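Local coordinates for protein (merozoite surface protein 1) (Plasmodium cynomolgi, PDB 1B9W), which probably takes part in binding and invasion of host erythrocytes and in merozoite egress, and is represented here by its two C-terminal EGF-like domains, at residues E27-L32 against F83-F87. Numbering follows the deposited sequence.
Sequences EWRCLL and FEGVF
Val86, Arg29 and Phe87 meet where the two EGF-like domains of this fragment pack against each other, and they illustrate how small disulfide-rich modules can be joined by apolar contacts, a CH-pi contact and a side-chain-to-backbone hydrogen bond. Residues 27-30 belong to a strand of the first domain, paired antiparallel with strand 16-20; residues 83-86 form the loop leading into the last strand of the second, which Phe87 begins, and Val86 and Phe87 together oppose Leu82, a classic beta bulge. Val86 points its two methyl groups at the first domain. CG1, anti to the backbone N (chi1 170°), reaches Arg29 CB at 3.5 Å, while CG2 lies over the backbone near Cys30 O and Leu32 N and touches Leu32 CD2.

Arg29 stretches out fully from CG to NE, which lays its length over one face of the Phe87 ring. CD makes a CH-pi contact 3.9 Å from the ring centroid, and the guanidinium continues over the rim with its plane only 8° from that of the ring. Its edges are used for hydrogen bonding. NH1 donates to Val86 O at 2.9 Å in a fairly straight bond, and NE forms a salt bridge with Glu27 OE2, approaching from above the carboxylate plane. These bonds at two edges, with the ring behind, probably limit rotation of the guanidinium; Glu27 OE1 is itself hydrogen-bonded to Tyr21 OH.

At the Leu32 end an apolar touch sits beside a water bridge. Leu32 CD1 abuts Glu84 CB at 3.8 Å, and a water links the domains, accepting from Leu32 N at 2.9 Å and donating to Phe83 O at 2.8 Å, with a weak third bond to Glu84 OE1.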
loop_
_atom_site.group_PDB
_atom_site.type_symbol
_atom_site.label_atom_id
_atom_site.label_comp_id
_atom_site.label_asym_id
_atom_site.label_seq_id
_atom_site.Cartn_x
_atom_site.Cartn_y
_atom_site.Cartn_z
ATOM N N GLU A 27 -1.605 -7.274 6.956
ATOM C CA GLU A 27 -1.563 -7.388 5.436
ATOM C C GLU A 27 -0.357 -6.612 5.019
ATOM O O GLU A 27 -0.137 -5.480 5.404
ATOM C CB GLU A 27 -2.840 -6.759 4.868
ATOM C CG GLU A 27 -2.776 -6.858 3.308
ATOM C CD GLU A 27 -3.961 -6.152 2.690
ATOM O OE1 GLU A 27 -4.891 -5.725 3.402
ATOM O OE2 GLU A 27 -3.983 -6.062 1.435
ATOM N N TRP A 28 0.475 -7.216 4.122
ATOM C CA TRP A 28 1.588 -6.495 3.578
ATOM C C TRP A 28 1.240 -6.213 2.040
ATOM O O TRP A 28 0.473 -6.992 1.513
ATOM C CB TRP A 28 2.888 -7.292 3.660
ATOM C CG TRP A 28 2.893 -8.670 3.076
ATOM C CD1 TRP A 28 2.583 -9.859 3.676
ATOM C CD2 TRP A 28 3.259 -9.011 1.719
ATOM N NE1 TRP A 28 2.727 -10.912 2.808
ATOM C CE2 TRP A 28 3.135 -10.382 1.584
ATOM C CE3 TRP A 28 3.659 -8.200 0.632
ATOM C CZ2 TRP A 28 3.384 -11.061 0.381
ATOM C CZ3 TRP A 28 3.934 -8.877 -0.573
ATOM C CH2 TRP A 28 3.776 -10.260 -0.672
ATOM N N ARG A 29 1.745 -5.086 1.640
ATOM C CA ARG A 29 1.514 -4.656 0.229
ATOM C C ARG A 29 2.805 -4.084 -0.291
ATOM O O ARG A 29 3.572 -3.360 0.382
ATOM C CB ARG A 29 0.490 -3.509 0.216
ATOM C CG ARG A 29 -0.916 -3.992 0.596
ATOM C CD ARG A 29 -1.868 -2.778 0.545
ATOM N NE ARG A 29 -3.209 -3.282 0.893
ATOM C CZ ARG A 29 -4.262 -2.543 1.194
ATOM N NH1 ARG A 29 -4.256 -1.231 1.202
ATOM N NH2 ARG A 29 -5.391 -3.191 1.476
ATOM N N CYS A 30 3.105 -4.392 -1.601
ATOM C CA CYS A 30 4.303 -3.714 -2.086
ATOM C C CYS A 30 4.193 -2.214 -2.109
ATOM O O CYS A 30 3.127 -1.642 -2.326
ATOM C CB CYS A 30 4.620 -4.291 -3.496
ATOM S SG CYS A 30 4.919 -6.031 -3.611
ATOM N N LEU A 31 5.322 -1.512 -1.990
ATOM C CA LEU A 31 5.425 -0.081 -2.066
ATOM C C LEU A 31 5.136 0.344 -3.542
ATOM O O LEU A 31 5.103 -0.556 -4.403
ATOM C CB LEU A 31 6.823 0.381 -1.668
ATOM C CG LEU A 31 7.155 0.175 -0.149
ATOM C CD1 LEU A 31 8.585 0.645 0.106
ATOM C CD2 LEU A 31 6.149 0.943 0.694
ATOM N N LEU A 32 4.762 1.592 -3.704
ATOM C CA LEU A 32 4.520 2.059 -5.088
ATOM C C LEU A 32 5.757 1.819 -5.943
ATOM O O LEU A 32 6.911 1.885 -5.539
ATOM C CB LEU A 32 4.188 3.546 -5.086
ATOM C CG LEU A 32 2.858 4.034 -4.544
ATOM C CD1 LEU A 32 2.704 5.537 -4.767
ATOM C CD2 LEU A 32 1.707 3.228 -5.121
ATOM N N PHE A 83 2.428 5.531 3.441
ATOM C CA PHE A 83 3.351 5.016 2.432
ATOM C C PHE A 83 2.903 5.483 1.038
ATOM O O PHE A 83 2.870 4.663 0.125
ATOM C CB PHE A 83 3.419 3.495 2.451
ATOM C CG PHE A 83 3.635 2.900 3.823
ATOM C CD1 PHE A 83 4.884 2.918 4.406
ATOM C CD2 PHE A 83 2.587 2.312 4.504
ATOM C CE1 PHE A 83 5.081 2.375 5.662
ATOM C CE2 PHE A 83 2.769 1.755 5.760
ATOM C CZ PHE A 83 4.024 1.794 6.334
ATOM N N GLU A 84 2.562 6.747 0.925
ATOM C CA GLU A 84 2.135 7.361 -0.328
ATOM C C GLU A 84 0.822 6.846 -0.870
ATOM O O GLU A 84 0.517 7.070 -2.050
ATOM C CB GLU A 84 3.250 7.257 -1.391
ATOM C CG GLU A 84 4.505 7.980 -0.931
ATOM C CD GLU A 84 5.785 7.585 -1.618
ATOM O OE1 GLU A 84 5.834 6.683 -2.481
ATOM O OE2 GLU A 84 6.820 8.214 -1.281
ATOM N N GLY A 85 -0.023 6.220 -0.039
ATOM C CA GLY A 85 -1.328 5.782 -0.475
ATOM C C GLY A 85 -1.436 4.303 -0.762
ATOM O O GLY A 85 -2.503 3.864 -1.193
ATOM N N VAL A 86 -0.422 3.528 -0.439
ATOM C CA VAL A 86 -0.530 2.070 -0.465
ATOM C C VAL A 86 -1.579 1.612 0.544
ATOM O O VAL A 86 -2.272 0.629 0.349
ATOM C CB VAL A 86 0.857 1.452 -0.207
ATOM C CG1 VAL A 86 0.764 -0.031 0.017
ATOM C CG2 VAL A 86 1.755 1.744 -1.408
ATOM N N PHE A 87 -1.680 2.371 1.648
ATOM C CA PHE A 87 -2.781 2.188 2.602
ATOM C C PHE A 87 -3.391 3.588 2.865
ATOM O O PHE A 87 -2.698 4.598 2.771
ATOM C CB PHE A 87 -2.335 1.650 3.976
ATOM C CG PHE A 87 -1.902 0.219 4.010
ATOM C CD1 PHE A 87 -2.817 -0.794 4.206
ATOM C CD2 PHE A 87 -0.557 -0.070 3.845
ATOM C CE1 PHE A 87 -2.373 -2.108 4.213
ATOM C CE2 PHE A 87 -0.104 -1.388 3.866
ATOM C CZ PHE A 87 -1.037 -2.381 4.051
HETATM O O HOH W 1 4.892 3.537 -1.519
#